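Local coordinates for filamentation induced by cAMP protein Fic (Desulfovibrio alaskensis, PDB 4RGL) that belongs to the Fic/DOC family, carrying a largely helical Fic domain followed by a small winged-helix domain, its biological role being left open, at residues V132-G137 against E178-H183; P168-C173 against P239-M244; L211-V216 against G246-A251; E280-D285 against T324-L329. One frame throughout, in Å; residues are numbered along the deposited sequence.

Contact 1 of 4, residues V132-G137 against E178-H183; sequences VGIFRG and EFEFIH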
loop_
_atom_site.group_PDB
_atom_site.type_symbol
_atom_site.label_atom_id
_atom_site.label_comp_id
_atom_site.label_asym_id
_atom_site.label_seq_id
_atom_site.Cartn_x
_atom_site.Cartn_y
_atom_site.Cartn_z
ATOM N N VAL A 132 6.794 -26.595 11.727
ATOM C CA VAL A 132 6.476 -25.240 12.157
ATOM C C VAL A 132 4.994 -25.173 12.582
ATOM O O VAL A 132 4.154 -25.905 12.037
ATOM C CB VAL A 132 6.810 -24.189 11.037
ATOM C CG1 VAL A 132 5.829 -24.290 9.873
ATOM C CG2 VAL A 132 6.833 -22.772 11.603
ATOM N N GLY A 133 4.707 -24.344 13.577
ATOM C CA GLY A 133 3.348 -24.144 14.059
ATOM C C GLY A 133 2.607 -23.078 13.277
ATOM O O GLY A 133 3.177 -22.027 12.955
ATOM N N ILE A 134 1.333 -23.358 12.921
ATOM C CA ILE A 134 0.488 -22.391 12.228
ATOM C C ILE A 134 -0.324 -21.600 13.259
ATOM O O ILE A 134 -1.062 -22.193 14.059
ATOM C CB ILE A 134 -0.438 -23.084 11.180
ATOM C CG1 ILE A 134 0.387 -23.888 10.149
ATOM C CG2 ILE A 134 -1.348 -22.053 10.487
ATOM C CD1 ILE A 134 -0.468 -24.674 9.120
ATOM N N PHE A 135 -0.148 -20.267 13.274
ATOM C CA PHE A 135 -0.876 -19.386 14.185
ATOM C C PHE A 135 -2.015 -18.691 13.467
ATOM O O PHE A 135 -1.803 -18.090 12.402
ATOM C CB PHE A 135 0.070 -18.341 14.805
ATOM C CG PHE A 135 0.992 -18.883 15.866
ATOM C CD1 PHE A 135 2.219 -19.441 15.528
ATOM C CD2 PHE A 135 0.666 -18.775 17.216
ATOM C CE1 PHE A 135 3.077 -19.928 16.513
ATOM C CE2 PHE A 135 1.539 -19.236 18.200
ATOM C CZ PHE A 135 2.735 -19.818 17.844
ATOM N N ARG A 136 -3.231 -18.764 14.034
ATOM C CA ARG A 136 -4.383 -18.061 13.480
ATOM C C ARG A 136 -5.035 -17.196 14.568
ATOM O O ARG A 136 -6.121 -17.512 15.058
ATOM C CB ARG A 136 -5.403 -19.046 12.859
ATOM C CG ARG A 136 -4.836 -19.830 11.679
ATOM C CD ARG A 136 -5.915 -20.282 10.725
ATOM N NE ARG A 136 -5.367 -21.101 9.643
ATOM C CZ ARG A 136 -5.543 -22.416 9.551
ATOM N NH1 ARG A 136 -6.327 -23.051 10.416
ATOM N NH2 ARG A 136 -4.995 -23.094 8.553
ATOM N N GLY A 137 -4.328 -16.140 14.969
ATOM C CA GLY A 137 -4.784 -15.241 16.020
ATOM C C GLY A 137 -4.784 -15.890 17.388
ATOM O O GLY A 137 -3.795 -16.525 17.783
ATOM N N GLU A 178 -3.846 -21.749 -0.115
ATOM C CA GLU A 178 -2.977 -22.917 -0.178
ATOM C C GLU A 178 -1.634 -22.642 0.504
ATOM O O GLU A 178 -1.174 -23.458 1.303
ATOM C CB GLU A 178 -2.758 -23.346 -1.629
ATOM C CG GLU A 178 -3.997 -23.942 -2.277
ATOM C CD GLU A 178 -4.518 -25.195 -1.598
ATOM O OE1 GLU A 178 -3.694 -26.072 -1.253
ATOM O OE2 GLU A 178 -5.751 -25.303 -1.420
ATOM N N PHE A 179 -1.032 -21.457 0.224
ATOM C CA PHE A 179 0.258 -21.053 0.797
ATOM C C PHE A 179 0.191 -21.014 2.326
ATOM O O PHE A 179 1.125 -21.456 2.988
ATOM C CB PHE A 179 0.680 -19.672 0.247
ATOM C CG PHE A 179 2.069 -19.238 0.647
ATOM C CD1 PHE A 179 2.290 -18.571 1.850
ATOM C CD2 PHE A 179 3.153 -19.468 -0.188
ATOM C CE1 PHE A 179 3.583 -18.195 2.234
ATOM C CE2 PHE A 179 4.442 -19.065 0.184
ATOM C CZ PHE A 179 4.646 -18.431 1.394
ATOM N N GLU A 180 -0.918 -20.485 2.888
ATOM C CA GLU A 180 -1.085 -20.382 4.341
ATOM C C GLU A 180 -1.157 -21.785 4.977
ATOM O O GLU A 180 -0.645 -21.988 6.078
ATOM C CB GLU A 180 -2.352 -19.563 4.682
ATOM C CG GLU A 180 -2.392 -19.036 6.120
ATOM C CD GLU A 180 -2.907 -19.999 7.184
ATOM O OE1 GLU A 180 -3.406 -21.088 6.817
ATOM O OE2 GLU A 180 -2.914 -19.611 8.375
ATOM N N PHE A 181 -1.784 -22.754 4.272
ATOM C CA PHE A 181 -1.894 -24.126 4.762
ATOM C C PHE A 181 -0.522 -24.811 4.808
ATOM O O PHE A 181 -0.254 -25.593 5.729
ATOM C CB PHE A 181 -2.862 -24.939 3.883
ATOM C CG PHE A 181 -2.846 -26.430 4.157
ATOM C CD1 PHE A 181 -3.553 -26.966 5.226
ATOM C CD2 PHE A 181 -2.109 -27.294 3.350
ATOM C CE1 PHE A 181 -3.514 -28.341 5.493
ATOM C CE2 PHE A 181 -2.063 -28.665 3.624
ATOM C CZ PHE A 181 -2.776 -29.181 4.686
ATOM N N ILE A 182 0.328 -24.556 3.803
ATOM C CA ILE A 182 1.616 -25.233 3.705
ATOM C C ILE A 182 2.647 -24.604 4.682
ATOM O O ILE A 182 3.391 -25.347 5.328
ATOM C CB ILE A 182 2.146 -25.231 2.244
ATOM C CG1 ILE A 182 1.100 -25.865 1.276
ATOM C CG2 ILE A 182 3.511 -25.964 2.150
ATOM C CD1 ILE A 182 1.416 -25.711 -0.241
ATOM N N HIS A 183 2.660 -23.235 4.817
ATOM C CA HIS A 183 3.660 -22.539 5.668
ATOM C C HIS A 183 5.071 -23.002 5.285
ATOM O O HIS A 183 5.689 -23.772 6.020
ATOM C CB HIS A 183 3.384 -22.801 7.172
ATOM C CG HIS A 183 2.717 -21.665 7.882
ATOM N ND1 HIS A 183 1.415 -21.301 7.593
ATOM C CD2 HIS A 183 3.140 -20.950 8.956
ATOM C CE1 HIS A 183 1.118 -20.323 8.437
ATOM N NE2 HIS A 183 2.124 -20.080 9.280
HETATM O O HOH W 1 -1.681 -17.593 9.718
#

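Contact 2 of 4, residues P168-C173 against P239-M244; sequences PLVASC and PFVEFM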
loop_
_atom_site.group_PDB
_atom_site.type_symbol
_atom_site.label_atom_id
_atom_site.label_comp_id
_atom_site.label_asym_id
_atom_site.label_seq_id
_atom_site.Cartn_x
_atom_site.Cartn_y
_atom_site.Cartn_z
ATOM N N PRO A 168 -7.050 -13.806 -12.308
ATOM C CA PRO A 168 -6.069 -13.414 -11.278
ATOM C C PRO A 168 -6.710 -13.128 -9.905
ATOM O O PRO A 168 -6.158 -13.535 -8.881
ATOM C CB PRO A 168 -5.442 -12.154 -11.859
ATOM C CG PRO A 168 -5.511 -12.349 -13.321
ATOM C CD PRO A 168 -6.767 -13.146 -13.601
ATOM N N LEU A 169 -7.883 -12.439 -9.884
ATOM C CA LEU A 169 -8.587 -12.122 -8.629
ATOM C C LEU A 169 -8.852 -13.388 -7.814
ATOM O O LEU A 169 -8.612 -13.404 -6.608
ATOM C CB LEU A 169 -9.915 -11.393 -8.917
ATOM C CG LEU A 169 -9.794 -9.961 -9.433
ATOM C CD1 LEU A 169 -11.124 -9.459 -9.956
ATOM C CD2 LEU A 169 -9.260 -9.031 -8.357
ATOM N N VAL A 170 -9.297 -14.467 -8.484
ATOM C CA VAL A 170 -9.581 -15.746 -7.828
ATOM C C VAL A 170 -8.270 -16.494 -7.548
ATOM O O VAL A 170 -8.070 -16.994 -6.443
ATOM C CB VAL A 170 -10.551 -16.612 -8.683
ATOM C CG1 VAL A 170 -10.836 -17.950 -8.003
ATOM C CG2 VAL A 170 -11.848 -15.862 -8.967
ATOM N N ALA A 171 -7.366 -16.546 -8.552
ATOM C CA ALA A 171 -6.089 -17.258 -8.450
ATOM C C ALA A 171 -5.257 -16.762 -7.259
ATOM O O ALA A 171 -4.633 -17.576 -6.575
ATOM C CB ALA A 171 -5.298 -17.097 -9.737
ATOM N N SER A 172 -5.265 -15.421 -6.995
ATOM C CA SER A 172 -4.527 -14.836 -5.865
ATOM C C SER A 172 -5.101 -15.312 -4.533
ATOM O O SER A 172 -4.345 -15.587 -3.603
ATOM C CB SER A 172 -4.556 -13.313 -5.931
ATOM O OG SER A 172 -5.868 -12.814 -5.737
ATOM N N CYS A 173 -6.436 -15.434 -4.448
ATOM C CA CYS A 173 -7.099 -15.906 -3.235
ATOM C C CYS A 173 -6.799 -17.386 -3.008
ATOM O O CYS A 173 -6.512 -17.788 -1.877
ATOM C CB CYS A 173 -8.601 -15.651 -3.307
ATOM S SG CYS A 173 -9.053 -13.903 -3.381
ATOM N N PRO A 239 -15.263 -20.061 0.915
ATOM C CA PRO A 239 -15.596 -18.989 1.880
ATOM C C PRO A 239 -14.452 -17.979 2.051
ATOM O O PRO A 239 -14.710 -16.787 2.257
ATOM C CB PRO A 239 -15.864 -19.754 3.181
ATOM C CG PRO A 239 -15.201 -21.080 2.994
ATOM C CD PRO A 239 -15.321 -21.392 1.550
ATOM N N PHE A 240 -13.188 -18.450 1.960
ATOM C CA PHE A 240 -12.020 -17.576 2.055
ATOM C C PHE A 240 -11.946 -16.649 0.831
ATOM O O PHE A 240 -11.645 -15.458 0.975
ATOM C CB PHE A 240 -10.726 -18.409 2.186
ATOM C CG PHE A 240 -9.454 -17.588 2.203
ATOM C CD1 PHE A 240 -9.024 -16.966 3.371
ATOM C CD2 PHE A 240 -8.657 -17.484 1.069
ATOM C CE1 PHE A 240 -7.846 -16.213 3.389
ATOM C CE2 PHE A 240 -7.476 -16.736 1.090
ATOM C CZ PHE A 240 -7.074 -16.111 2.252
ATOM N N VAL A 241 -12.242 -17.196 -0.370
ATOM C CA VAL A 241 -12.231 -16.425 -1.615
ATOM C C VAL A 241 -13.290 -15.316 -1.539
ATOM O O VAL A 241 -12.994 -14.166 -1.864
ATOM C CB VAL A 241 -12.450 -17.342 -2.851
ATOM C CG1 VAL A 241 -12.504 -16.524 -4.141
ATOM C CG2 VAL A 241 -11.362 -18.407 -2.934
ATOM N N GLU A 242 -14.491 -15.646 -1.008
ATOM C CA GLU A 242 -15.550 -14.656 -0.793
ATOM C C GLU A 242 -15.073 -13.547 0.138
ATOM O O GLU A 242 -15.319 -12.372 -0.133
ATOM C CB GLU A 242 -16.815 -15.319 -0.212
ATOM C CG GLU A 242 -17.600 -16.166 -1.204
ATOM C CD GLU A 242 -18.893 -16.732 -0.638
ATOM O OE1 GLU A 242 -19.133 -16.568 0.580
ATOM O OE2 GLU A 242 -19.671 -17.327 -1.416
ATOM N N PHE A 243 -14.381 -13.922 1.250
ATOM C CA PHE A 243 -13.890 -12.951 2.226
ATOM C C PHE A 243 -12.863 -12.034 1.602
ATOM O O PHE A 243 -12.963 -10.812 1.750
ATOM C CB PHE A 243 -13.282 -13.659 3.455
ATOM C CG PHE A 243 -12.780 -12.704 4.523
ATOM C CD1 PHE A 243 -13.626 -12.256 5.534
ATOM C CD2 PHE A 243 -11.471 -12.225 4.495
ATOM C CE1 PHE A 243 -13.169 -11.353 6.503
ATOM C CE2 PHE A 243 -11.025 -11.305 5.449
ATOM C CZ PHE A 243 -11.877 -10.879 6.450
HETATM N N MSE A 244 -11.847 -12.615 0.922
HETATM C CA MSE A 244 -10.757 -11.839 0.349
HETATM C C MSE A 244 -11.252 -10.933 -0.787
HETATM O O MSE A 244 -10.933 -9.741 -0.790
HETATM C CB MSE A 244 -9.645 -12.751 -0.149
HETATM C CG MSE A 244 -8.319 -12.019 -0.356
HETATM SE SE MSE A 244 -7.724 -11.078 1.259
HETATM C CE MSE A 244 -7.703 -12.571 2.484
#

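Contact 3 of 4, residues L211-V216 against G246-A251; sequences LPVETV and GALRDA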
loop_
_atom_site.group_PDB
_atom_site.type_symbol
_atom_site.label_atom_id
_atom_site.label_comp_id
_atom_site.label_asym_id
_atom_site.label_seq_id
_atom_site.Cartn_x
_atom_site.Cartn_y
_atom_site.Cartn_z
ATOM N N LEU A 211 -2.712 -1.072 -3.729
ATOM C CA LEU A 211 -4.018 -1.235 -3.088
ATOM C C LEU A 211 -3.835 -1.699 -1.620
ATOM O O LEU A 211 -3.365 -2.819 -1.377
ATOM C CB LEU A 211 -4.877 -2.245 -3.882
ATOM C CG LEU A 211 -6.304 -2.479 -3.368
ATOM C CD1 LEU A 211 -7.122 -1.211 -3.437
ATOM C CD2 LEU A 211 -6.986 -3.584 -4.147
ATOM N N PRO A 212 -4.121 -0.821 -0.623
ATOM C CA PRO A 212 -3.836 -1.193 0.777
ATOM C C PRO A 212 -4.944 -2.077 1.382
ATOM O O PRO A 212 -5.486 -1.752 2.443
ATOM C CB PRO A 212 -3.739 0.170 1.501
ATOM C CG PRO A 212 -4.016 1.226 0.434
ATOM C CD PRO A 212 -4.641 0.549 -0.722
ATOM N N VAL A 213 -5.206 -3.251 0.753
ATOM C CA VAL A 213 -6.235 -4.196 1.219
ATOM C C VAL A 213 -5.867 -4.756 2.627
ATOM O O VAL A 213 -6.753 -5.197 3.366
ATOM C CB VAL A 213 -6.454 -5.351 0.191
ATOM C CG1 VAL A 213 -5.178 -6.157 -0.018
ATOM C CG2 VAL A 213 -7.610 -6.257 0.612
ATOM N N GLU A 214 -4.574 -4.666 3.006
ATOM C CA GLU A 214 -4.080 -5.197 4.274
ATOM C C GLU A 214 -4.687 -4.439 5.475
ATOM O O GLU A 214 -4.861 -5.030 6.542
ATOM C CB GLU A 214 -2.550 -5.139 4.324
ATOM C CG GLU A 214 -1.860 -6.007 3.268
ATOM C CD GLU A 214 -1.857 -5.447 1.855
ATOM O OE1 GLU A 214 -2.128 -4.236 1.694
ATOM O OE2 GLU A 214 -1.487 -6.198 0.923
ATOM N N THR A 215 -5.066 -3.143 5.280
ATOM C CA THR A 215 -5.727 -2.350 6.337
ATOM C C THR A 215 -7.113 -2.943 6.660
ATOM O O THR A 215 -7.552 -2.884 7.806
ATOM C CB THR A 215 -5.845 -0.873 5.918
ATOM O OG1 THR A 215 -6.676 -0.777 4.757
ATOM C CG2 THR A 215 -4.501 -0.236 5.653
ATOM N N VAL A 216 -7.793 -3.525 5.641
ATOM C CA VAL A 216 -9.101 -4.170 5.829
ATOM C C VAL A 216 -8.910 -5.513 6.558
ATOM O O VAL A 216 -9.634 -5.806 7.516
ATOM C CB VAL A 216 -9.846 -4.361 4.473
ATOM C CG1 VAL A 216 -11.192 -5.047 4.676
ATOM C CG2 VAL A 216 -10.024 -3.028 3.753
ATOM N N GLY A 246 -14.162 -9.859 -1.112
ATOM C CA GLY A 246 -14.951 -8.877 -0.385
ATOM C C GLY A 246 -14.086 -7.762 0.160
ATOM O O GLY A 246 -14.341 -6.583 -0.111
ATOM N N ALA A 247 -12.978 -8.137 0.849
ATOM C CA ALA A 247 -12.013 -7.179 1.387
ATOM C C ALA A 247 -11.387 -6.339 0.266
ATOM O O ALA A 247 -11.294 -5.112 0.395
ATOM C CB ALA A 247 -10.925 -7.910 2.162
ATOM N N LEU A 248 -11.004 -6.999 -0.863
ATOM C CA LEU A 248 -10.407 -6.325 -2.025
ATOM C C LEU A 248 -11.367 -5.324 -2.625
ATOM O O LEU A 248 -10.965 -4.203 -2.937
ATOM C CB LEU A 248 -9.986 -7.350 -3.080
ATOM C CG LEU A 248 -8.699 -8.106 -2.771
ATOM C CD1 LEU A 248 -8.635 -9.403 -3.534
ATOM C CD2 LEU A 248 -7.484 -7.247 -3.053
ATOM N N ARG A 249 -12.663 -5.707 -2.747
ATOM C CA ARG A 249 -13.713 -4.809 -3.236
ATOM C C ARG A 249 -13.829 -3.590 -2.337
ATOM O O ARG A 249 -13.825 -2.464 -2.825
ATOM C CB ARG A 249 -15.056 -5.544 -3.305
ATOM C CG ARG A 249 -16.232 -4.631 -3.652
ATOM C CD ARG A 249 -17.533 -5.197 -3.148
ATOM N NE ARG A 249 -17.565 -5.275 -1.688
ATOM C CZ ARG A 249 -18.584 -5.776 -0.998
ATOM N NH1 ARG A 249 -19.661 -6.234 -1.628
ATOM N NH2 ARG A 249 -18.535 -5.826 0.327
ATOM N N ASP A 250 -13.912 -3.813 -1.014
ATOM C CA ASP A 250 -14.020 -2.732 -0.037
ATOM C C ASP A 250 -12.780 -1.839 -0.079
ATOM O O ASP A 250 -12.887 -0.625 0.115
ATOM C CB ASP A 250 -14.215 -3.306 1.374
ATOM C CG ASP A 250 -15.418 -4.224 1.490
ATOM O OD1 ASP A 250 -16.415 -3.994 0.767
ATOM O OD2 ASP A 250 -15.355 -5.182 2.282
ATOM N N ALA A 251 -11.606 -2.433 -0.369
ATOM C CA ALA A 251 -10.364 -1.687 -0.458
ATOM C C ALA A 251 -10.334 -0.833 -1.717
ATOM O O ALA A 251 -10.138 0.376 -1.629
ATOM C CB ALA A 251 -9.173 -2.639 -0.439
#

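Contact 4 of 4, residues E280-D285 against T324-L329; sequences ELSSND and TQRYRL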
loop_
_atom_site.group_PDB
_atom_site.type_symbol
_atom_site.label_atom_id
_atom_site.label_comp_id
_atom_site.label_asym_id
_atom_site.label_seq_id
_atom_site.Cartn_x
_atom_site.Cartn_y
_atom_site.Cartn_z
ATOM N N GLU A 280 3.524 39.833 7.093
ATOM C CA GLU A 280 2.820 40.615 6.072
ATOM C C GLU A 280 3.828 41.347 5.177
ATOM O O GLU A 280 4.527 42.247 5.648
ATOM C CB GLU A 280 1.846 41.617 6.730
ATOM C CG GLU A 280 0.762 40.952 7.573
ATOM C CD GLU A 280 -0.117 41.907 8.364
ATOM O OE1 GLU A 280 0.192 43.122 8.392
ATOM O OE2 GLU A 280 -1.082 41.430 9.001
ATOM N N LEU A 281 3.940 40.925 3.900
ATOM C CA LEU A 281 4.925 41.492 2.969
ATOM C C LEU A 281 4.287 42.469 1.992
ATOM O O LEU A 281 3.214 42.194 1.453
ATOM C CB LEU A 281 5.636 40.371 2.180
ATOM C CG LEU A 281 6.794 39.664 2.892
ATOM C CD1 LEU A 281 6.290 38.769 4.017
ATOM C CD2 LEU A 281 7.601 38.851 1.917
ATOM N N SER A 282 4.997 43.576 1.690
ATOM C CA SER A 282 4.558 44.536 0.679
ATOM C C SER A 282 5.016 44.080 -0.722
ATOM O O SER A 282 5.676 43.037 -0.846
ATOM C CB SER A 282 5.093 45.935 0.994
ATOM O OG SER A 282 6.508 45.988 0.919
ATOM N N SER A 283 4.645 44.844 -1.783
ATOM C CA SER A 283 5.035 44.510 -3.157
ATOM C C SER A 283 6.571 44.497 -3.307
ATOM O O SER A 283 7.118 43.582 -3.923
ATOM C CB SER A 283 4.415 45.493 -4.148
ATOM O OG SER A 283 4.852 46.820 -3.903
ATOM N N ASN A 284 7.265 45.479 -2.671
ATOM C CA ASN A 284 8.730 45.577 -2.717
ATOM C C ASN A 284 9.398 44.486 -1.856
ATOM O O ASN A 284 10.532 44.088 -2.144
ATOM C CB ASN A 284 9.190 46.958 -2.265
ATOM C CG ASN A 284 8.829 48.060 -3.233
ATOM O OD1 ASN A 284 8.140 49.020 -2.887
ATOM N ND2 ASN A 284 9.263 47.925 -4.483
ATOM N N ASP A 285 8.699 44.009 -0.795
ATOM C CA ASP A 285 9.210 42.920 0.053
ATOM C C ASP A 285 9.179 41.597 -0.705
ATOM O O ASP A 285 10.112 40.801 -0.594
ATOM C CB ASP A 285 8.397 42.811 1.356
ATOM C CG ASP A 285 8.569 43.990 2.301
ATOM O OD1 ASP A 285 9.660 44.613 2.284
ATOM O OD2 ASP A 285 7.667 44.220 3.125
ATOM N N THR A 324 0.960 51.940 1.179
ATOM C CA THR A 324 1.437 51.118 2.302
ATOM C C THR A 324 0.770 49.713 2.265
ATOM O O THR A 324 0.629 49.064 3.309
ATOM C CB THR A 324 1.160 51.836 3.646
ATOM O OG1 THR A 324 -0.243 52.081 3.769
ATOM C CG2 THR A 324 1.929 53.145 3.777
ATOM N N GLN A 325 0.402 49.239 1.051
ATOM C CA GLN A 325 -0.275 47.953 0.863
ATOM C C GLN A 325 0.663 46.780 1.182
ATOM O O GLN A 325 1.787 46.725 0.674
ATOM C CB GLN A 325 -0.809 47.830 -0.585
ATOM C CG GLN A 325 -1.672 46.584 -0.834
ATOM C CD GLN A 325 -3.000 46.663 -0.119
ATOM O OE1 GLN A 325 -3.159 46.185 1.009
ATOM N NE2 GLN A 325 -3.983 47.269 -0.766
ATOM N N ARG A 326 0.194 45.844 2.032
ATOM C CA ARG A 326 0.942 44.629 2.380
ATOM C C ARG A 326 0.038 43.401 2.188
ATOM O O ARG A 326 -1.159 43.561 1.930
ATOM C CB ARG A 326 1.480 44.709 3.823
ATOM C CG ARG A 326 2.310 45.979 4.089
ATOM C CD ARG A 326 2.961 45.968 5.452
ATOM N NE ARG A 326 4.065 45.015 5.516
ATOM C CZ ARG A 326 5.332 45.330 5.255
ATOM N NH1 ARG A 326 5.661 46.578 4.934
ATOM N NH2 ARG A 326 6.280 44.407 5.331
ATOM N N TYR A 327 0.617 42.176 2.222
ATOM C CA TYR A 327 -0.149 40.966 1.898
ATOM C C TYR A 327 0.082 39.836 2.936
ATOM O O TYR A 327 1.225 39.546 3.297
ATOM C CB TYR A 327 0.215 40.467 0.483
ATOM C CG TYR A 327 -0.022 41.503 -0.597
ATOM C CD1 TYR A 327 -1.270 41.641 -1.196
ATOM C CD2 TYR A 327 0.990 42.375 -0.990
ATOM C CE1 TYR A 327 -1.507 42.620 -2.161
ATOM C CE2 TYR A 327 0.764 43.364 -1.947
ATOM C CZ TYR A 327 -0.485 43.479 -2.536
ATOM O OH TYR A 327 -0.711 44.445 -3.486
ATOM N N ARG A 328 -1.025 39.179 3.378
ATOM C CA ARG A 328 -0.988 38.062 4.349
ATOM C C ARG A 328 -1.786 36.846 3.810
ATOM O O ARG A 328 -2.781 37.026 3.106
ATOM C CB ARG A 328 -1.540 38.513 5.726
ATOM C CG ARG A 328 -2.885 39.248 5.648
ATOM C CD ARG A 328 -3.276 39.853 6.981
ATOM N NE ARG A 328 -4.377 40.809 6.840
ATOM C CZ ARG A 328 -5.658 40.494 7.000
ATOM N NH1 ARG A 328 -6.006 39.261 7.345
ATOM N NH2 ARG A 328 -6.599 41.416 6.845
ATOM N N LEU A 329 -1.302 35.610 4.095
ATOM C CA LEU A 329 -1.918 34.375 3.567
ATOM C C LEU A 329 -3.301 34.091 4.208
ATOM O O LEU A 329 -3.575 34.536 5.327
ATOM C CB LEU A 329 -0.985 33.160 3.792
ATOM C CG LEU A 329 0.290 33.108 2.925
ATOM C CD1 LEU A 329 1.193 31.986 3.362
ATOM C CD2 LEU A 329 -0.050 32.951 1.455
#

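Contact 1 of 4, residues V132-G137 against E178-H183
Glu180 places CG anti to its backbone N (chi1 -162°) and then bends at chi2, which brings CD round toward Arg136, whose own chain runs extended from CG to NE. The two groups join a short beta hairpin, strands 133-134 and 142-143, to the end of helix 168-182, where His183 opens the HPFx(D/E)GN signature of Fic proteins; the hairpin probably corresponds to the flap described in relatives. Arg136 takes the carboxylate side-on. Its NH2 lies 3.1 Å from Glu180 OE1, which it meets at the syn lone pair, and its NE lies 3.1 Å from OE2, tilted 18° from the guanidinium plane; a second bond from NE, to OE1, is weak. The two planes are 31° apart. Arg136 has its strongest polar partner in Asp232 of helix 221-234, bonded through NH1, so the guanidinium links two acids. A water donates 2.7 Å bonds to both Phe135 O and Glu180 OE2, adding a bridge from the backbone. Beside these polar groups Ile134 covers one face of the His183 ring: its CG1 stands 3.9 Å from the ring centroid. The rotation of that ring is fixed from within its own segment, as His183 ND1 donates to Glu180 O at 2.6 Å, nearly in the ring plane. His183 leaves the helix with positive phi, and Arg128 binds the carbonyls of both Ile182 and His183. Val132 crosses the histidine side chain at about a right angle, with CG1 3.9 Å from His183 CB. Farther along the same isoleucine, Ile134 CD1 rests 3.5 Å from Phe181 O.

Contact 2 of 4, residues P168-C173 against P239-M244
The Phe240 ring presents its edge to Cys173: the carbonyl oxygen Cys173 O lies near the ring plane, 3.3 Å from Phe240 CE2. That ring also makes an edge-to-face pair with His176, one turn farther along the helix of Cys173, and Tyr224 and Leu228 of helix 221-234 touch it as well. Phe240 reaches this place because CG stands anti to the backbone N (chi1 176°). Around it, helix 168-182 packs on helix 238-257 inside the Fic core; the axes of the two short segments approach to 9.6 Å, with an angle of 119° between their directions. Cys173 points into the junction from its helix. Its CB sits 3.9 Å from Val241 CG2, while SG lies 3.5 Å from Met244 CB and almost as near CG. Met244, modelled as selenomethionine, starts toward the cysteine and then folds at chi2 and chi3, carrying its end away, and Gln197 of helix 189-202 touches it. Val170, a turn earlier, extends the apolar patch with CG1 4.4 Å from Val241 CG1; beyond it Ile18 of helix 16-32 covers Val241. Ser172 turns its hydroxyl back on its own helix, OG donating to Leu169 O at 2.9 Å. The chemistry is thus that of sulphur, methyl groups and a ring edge, so this buried crossing relies on fit between surfaces, with the slightly positive ring hydrogens of Phe240 probably drawn to a helix carbonyl.

Contact 3 of 4, residues L211-V216 against G246-A251
Val213 and Ala251 bring their CA atoms to 5.1 Å, a close approach that the small alanine side chain allows. Ala251 CB sits 3.7 Å from Val213 CA, almost on the backbone. One turn back along helix 238-257, Ala247 presents the next methyl group: Val216 CG1, anti to its backbone N (chi1 179°), lies 3.8 Å from Ala247 CB. Val213 CG2 fits between these levels, 3.8 Å from the carbonyl carbon Ala247 C and equally near Leu248 CD2. Leu211 adds both of its branches. Its CD1 lies 3.7 Å from Ala251 C, and its CD2 meets Leu248 CD2 at 3.9 Å as the two leucines cross at about a right angle. The approaching chain is shaped by an inverse gamma turn centred on Pro212, whose carbonyl oxygen then accepts from both N and OG1 of Thr215, the hydroxyl arriving nearly along the C=O axis at 2.8 Å. On the flank of the long helix Asp250 pairs with Arg249, Arg220 and Arg253. Helix 189-202 touches Leu248 and helix 42-59 backs Pro212, which makes this an alanine-lined helix face receiving the start of short helix 214-219, within the largely helical packing of the Fic fold.

Contact 4 of 4, residues E280-D285 against T324-L329
Two nitrogens of Arg326 share one acceptor on Glu280: NE and NH2 both donate to Glu280 O, each at 2.8 Å, in a side-on grip. NH2 arrives in the carbonyl plane, NE from above it (52° out), and the oxygen lies near the guanidinium plane. The same NH2 forms a salt bridge with Asp285 OD2 at 2.6 Å, the carboxylate turned 56° against the guanidinium. Asp285 OD2 is claimed once more, by Ser282 N, in a 3.1 Å bond that is almost straight (176°). In return Asp285 N donates weakly to Ser282 OG at 3.4 Å, which completes a capping box at the start of helix 283-290. One aspartate thereby serves the helix cap and the arginine of the adjoining strand; the arginine would be expected to stabilise its negative charge. Leu281 and Tyr327 form an antiparallel hydrogen-bonded pair and satisfy each other's backbone, with Leu281 N bonded to Tyr327 O at 3.1 Å and Tyr327 N to Leu281 O at 2.7 Å. Farther out, Glu280 and Arg328 lie side by side, but Glu280 OE2 to Arg328 NE is a long salt bridge of 4.0 Å; the stronger partner of Arg328 is Glu313, through NH1. Gln325 turns its amide NE2 away to Pro320 O. This is the sheet of a winged helix: strand 326-329 lies between strands 281-282 and 312-314, Tyr327 touches Ile276 of helix 267-276 and Leu303 of helix 295-308, and Leu281 also rests on Ile276.

In the fold
Contacts 1, 2 and 3 belong to one helical body, linked in a chain by shared helices. Helix 168-182 serves contact 2 with its first turns and contact 1 with its last. The centres of contacts 1 and 2 are about 17 Å apart. Helix 238-257 carries contact 2 and then contact 3, with centres about 12 Å apart. Contacts 1 and 2 alternate along the sequence, as do 2 and 3, so the hairpin, the Fic signature region and the later helices are interlocked. Contact 4 comes after all of them, its centre about 49 Å from that of contact 3 and about 65 Å from that of contact 1. It closes a separate C-terminal winged-helix domain, giving the protein a two-part build.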